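Local coordinates for armadillo repeat protein arm00016 (Synthetic construct, PDB 4D4E) that is a computationally designed armadillo repeat protein, a scaffold built of stacked helical repeats and intended for modular recognition of peptides, at residues A161-A166 with V201-N206; G222-L227 with A244-F249. One frame throughout, in Å; residues are numbered along the deposited sequence.

Interaction 1: residues A161-A166 with V201-N206; sequences AIANIA and VAAIAN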
# COMPACT_ATOMS: atom_id res chain seq x y z
N ALA A 161 2.46 1.62 2.98
CA ALA A 161 2.98 1.48 1.60
C ALA A 161 4.40 2.03 1.51
O ALA A 161 5.25 1.44 0.89
CB ALA A 161 2.05 2.18 0.58
N ILE A 162 4.64 3.20 2.10
CA ILE A 162 5.95 3.82 2.06
C ILE A 162 6.98 2.96 2.81
O ILE A 162 8.08 2.73 2.32
CB ILE A 162 5.96 5.23 2.65
CG1 ILE A 162 5.09 6.21 1.83
CG2 ILE A 162 7.42 5.72 2.93
CD1 ILE A 162 5.45 6.40 0.36
N ALA A 163 6.62 2.48 4.00
CA ALA A 163 7.45 1.51 4.75
C ALA A 163 7.83 0.30 3.85
O ALA A 163 9.03 -0.10 3.79
CB ALA A 163 6.75 1.04 6.05
N ASN A 164 6.82 -0.31 3.21
CA ASN A 164 7.05 -1.47 2.33
C ASN A 164 8.01 -1.15 1.17
O ASN A 164 8.89 -1.93 0.85
CB ASN A 164 5.76 -2.05 1.78
CG ASN A 164 4.89 -2.65 2.85
OD1 ASN A 164 5.33 -2.76 3.95
ND2 ASN A 164 3.65 -3.02 2.52
N ILE A 165 7.83 0.00 0.55
CA ILE A 165 8.77 0.44 -0.46
C ILE A 165 10.22 0.64 0.11
O ILE A 165 11.23 0.19 -0.51
CB ILE A 165 8.23 1.70 -1.21
CG1 ILE A 165 7.00 1.35 -2.08
CG2 ILE A 165 9.26 2.24 -2.17
CD1 ILE A 165 6.08 2.56 -2.27
N ALA A 166 10.31 1.27 1.30
CA ALA A 166 11.58 1.50 1.98
C ALA A 166 12.38 0.20 2.25
O ALA A 166 13.61 0.26 2.45
CB ALA A 166 11.33 2.26 3.29
N VAL A 201 8.22 4.52 11.87
CA VAL A 201 9.46 4.09 12.46
C VAL A 201 10.05 2.99 11.58
O VAL A 201 11.25 2.91 11.40
CB VAL A 201 9.26 3.54 13.91
CG1 VAL A 201 10.51 2.83 14.37
CG2 VAL A 201 8.93 4.67 14.91
N ALA A 202 9.23 2.07 11.13
CA ALA A 202 9.76 0.97 10.28
C ALA A 202 10.42 1.54 9.00
O ALA A 202 11.53 1.17 8.63
CB ALA A 202 8.64 0.03 9.89
N ALA A 203 9.72 2.47 8.35
CA ALA A 203 10.22 3.09 7.11
C ALA A 203 11.61 3.65 7.32
O ALA A 203 12.53 3.36 6.60
CB ALA A 203 9.28 4.21 6.70
N ILE A 204 11.73 4.45 8.39
CA ILE A 204 12.91 5.14 8.77
C ILE A 204 14.02 4.17 9.18
O ILE A 204 15.15 4.33 8.73
CB ILE A 204 12.56 6.19 9.83
CG1 ILE A 204 11.77 7.29 9.17
CG2 ILE A 204 13.83 6.72 10.55
CD1 ILE A 204 11.43 8.41 10.12
N ALA A 205 13.70 3.14 9.95
CA ALA A 205 14.69 2.08 10.18
C ALA A 205 15.23 1.39 8.87
O ALA A 205 16.42 1.08 8.76
CB ALA A 205 14.12 1.04 11.13
N ASN A 206 14.36 1.18 7.89
CA ASN A 206 14.79 0.64 6.57
C ASN A 206 15.78 1.54 5.81
O ASN A 206 16.75 1.05 5.23
CB ASN A 206 13.59 0.32 5.65
CG ASN A 206 12.77 -0.83 6.15
OD1 ASN A 206 13.33 -1.83 6.57
ND2 ASN A 206 11.42 -0.71 6.07
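A163 and A203 bring two helices together almost backbone to backbone: their CA atoms are 4.0 Å apart, and the CB of A203 comes within 3.8 Å of the CA of A163. With nothing larger than a methyl at either position, the axes of 161-166 and 201-206 can approach to 8.1 Å. They run nearly parallel, at 19°.

The apolar part of the contact is methyl against methyl. The CB of A163 lies alongside the CB of A203 and also reaches the CB of A202, while the CB of A166 points at the second helix and meets both the carbonyl O of A203, at 3.7 Å, and the CB of A203. I162 adds only a fringe, its CG2 brushing the CB of A203. Its end leads away from the contact; the side chain also touches L143 and L185.

N206 meets the first helix in two ways. Its aliphatic CB makes a close contact, 3.2 Å, with the carbonyl O of A166. With chi1 at -68°, CG stands anti to its own carbonyl carbon, and the amide is carried back across to the first helix, where ND2 comes to 3.4 Å from the O of A163. N164, 42 residues back, hydrogen-bonds through ND2 to the O of A121 on helix 110-124, the place matching A163 O.

Parallel stacking of helices 152-166 and 194-208, each with an asparagine turned to the helix before it, is consistent with the armadillo fold, in whose natural members the third helices form an asparagine-bearing ladder that binds peptides.

Interaction 2: residues G222-L227 with A244-F249; sequences GALPAL and AALEAF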
# COMPACT_ATOMS: atom_id res chain seq x y z
N GLY A 222 15.29 15.56 10.58
CA GLY A 222 14.92 15.71 11.99
C GLY A 222 14.54 14.39 12.63
O GLY A 222 13.89 14.38 13.66
N ALA A 223 14.94 13.27 12.03
CA ALA A 223 14.56 11.97 12.56
C ALA A 223 15.05 11.69 13.98
O ALA A 223 14.32 11.12 14.77
CB ALA A 223 14.96 10.85 11.65
N LEU A 224 16.27 12.13 14.31
CA LEU A 224 16.87 11.74 15.59
C LEU A 224 16.10 12.18 16.87
O LEU A 224 15.88 11.33 17.74
CB LEU A 224 18.37 12.10 15.65
CG LEU A 224 19.27 11.67 14.49
CD1 LEU A 224 20.76 12.06 14.71
CD2 LEU A 224 19.10 10.16 14.17
N PRO A 225 15.68 13.46 16.97
CA PRO A 225 14.94 13.87 18.15
C PRO A 225 13.56 13.27 18.20
O PRO A 225 13.02 13.11 19.30
CB PRO A 225 14.77 15.39 17.96
CG PRO A 225 15.88 15.78 17.06
CD PRO A 225 16.03 14.63 16.11
N ALA A 226 13.01 12.96 17.02
CA ALA A 226 11.65 12.46 16.90
C ALA A 226 11.65 11.02 17.31
O ALA A 226 10.73 10.57 17.99
CB ALA A 226 11.15 12.68 15.48
N LEU A 227 12.76 10.32 17.02
CA LEU A 227 12.91 8.95 17.48
C LEU A 227 13.18 8.89 18.98
O LEU A 227 12.62 8.03 19.66
CB LEU A 227 13.98 8.19 16.73
CG LEU A 227 13.63 7.74 15.28
CD1 LEU A 227 14.90 7.30 14.58
CD2 LEU A 227 12.56 6.65 15.21
N ALA A 244 15.39 0.50 18.27
CA ALA A 244 15.98 -0.31 17.20
C ALA A 244 16.23 0.54 15.94
O ALA A 244 17.17 0.27 15.22
CB ALA A 244 15.09 -1.51 16.87
N ALA A 245 15.40 1.56 15.68
CA ALA A 245 15.67 2.51 14.57
C ALA A 245 16.86 3.40 14.82
O ALA A 245 17.63 3.74 13.88
CB ALA A 245 14.43 3.38 14.27
N LEU A 246 17.00 3.86 16.07
CA LEU A 246 18.13 4.68 16.45
C LEU A 246 19.42 3.82 16.32
O LEU A 246 20.49 4.30 15.92
CB LEU A 246 17.92 5.20 17.88
CG LEU A 246 17.05 6.46 18.05
CD1 LEU A 246 16.71 6.72 19.52
CD2 LEU A 246 17.64 7.72 17.36
N GLU A 247 19.28 2.53 16.61
CA GLU A 247 20.44 1.65 16.51
C GLU A 247 20.85 1.29 15.08
O GLU A 247 22.01 1.02 14.84
CB GLU A 247 20.25 0.40 17.34
CG GLU A 247 20.67 0.64 18.79
CD GLU A 247 20.12 -0.42 19.72
OE1 GLU A 247 19.49 -1.38 19.22
OE2 GLU A 247 20.32 -0.28 20.94
N ALA A 248 19.90 1.28 14.15
CA ALA A 248 20.21 1.22 12.70
C ALA A 248 21.11 2.35 12.22
O ALA A 248 21.90 2.15 11.31
CB ALA A 248 18.95 1.17 11.87
N PHE A 249 21.04 3.54 12.82
CA PHE A 249 21.99 4.59 12.48
C PHE A 249 23.40 4.26 12.89
O PHE A 249 24.31 5.01 12.57
CB PHE A 249 21.65 5.86 13.24
CG PHE A 249 20.81 6.80 12.48
CD1 PHE A 249 19.43 6.67 12.49
CD2 PHE A 249 21.40 7.81 11.73
CE1 PHE A 249 18.64 7.55 11.76
CE2 PHE A 249 20.62 8.69 11.01
CZ PHE A 249 19.24 8.56 11.02
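This is an apolar contact between two near-antiparallel helices, 223-229 and 236-248, in the C-terminal part of the solenoid; the short segments run at 153° with their axes 10.3 Å apart. L227 and L246 pass one another, each reaching toward the other's helix. The L246 CG is anti to its carbonyl carbon (chi1 -83°), which sends the branch toward L227, and CD2 of L246 rests 3.7 Å from the CB of L227. One residue earlier on the second helix, A245 meets the isobutyl end of L227, whose CD2 is 3.9 Å from the A245 CB. L224 works with its tip: CD2 sits over one face of the F249 ring, 3.6 Å from the centroid and 14° off the normal, a CH-pi contact, although F249 is poorly ordered. The same CD2 also meets the CD2 of L246 at 4.3 Å, so the L246 CD2 touches both leucines. An alanine at L246 would probably open a gap beside the CB of L227 and deprive the CD2 of L224 of a neighbour. K215, L218 and E219 of helix 212-221 also touch the ring. No hydrogen bond crosses between the segments, so cohesion here rests on dispersion and the fit of branched side chains.

In the fold
Interaction 1 comes first along the chain and interaction 2 follows it without overlap, their centres 13 Å apart and both within the armadillo repeat region. Interaction 1 joins the like helices 152-166 and 194-208 about 11 Å from the chain centre; interaction 2 lies farther out, about 24 Å from the chain centre, and joins helices 223-229 and 236-248. Helix 194-208 connects them: A205 CB packs on A245 CB at 3.9 Å, and V201 reaches both A245 and L227. Helices 152-166, 194-208 and 236-248 thus succeed one another along the solenoid, and interaction 2 packs that last helix against 223-229, the helix preceding it in the chain.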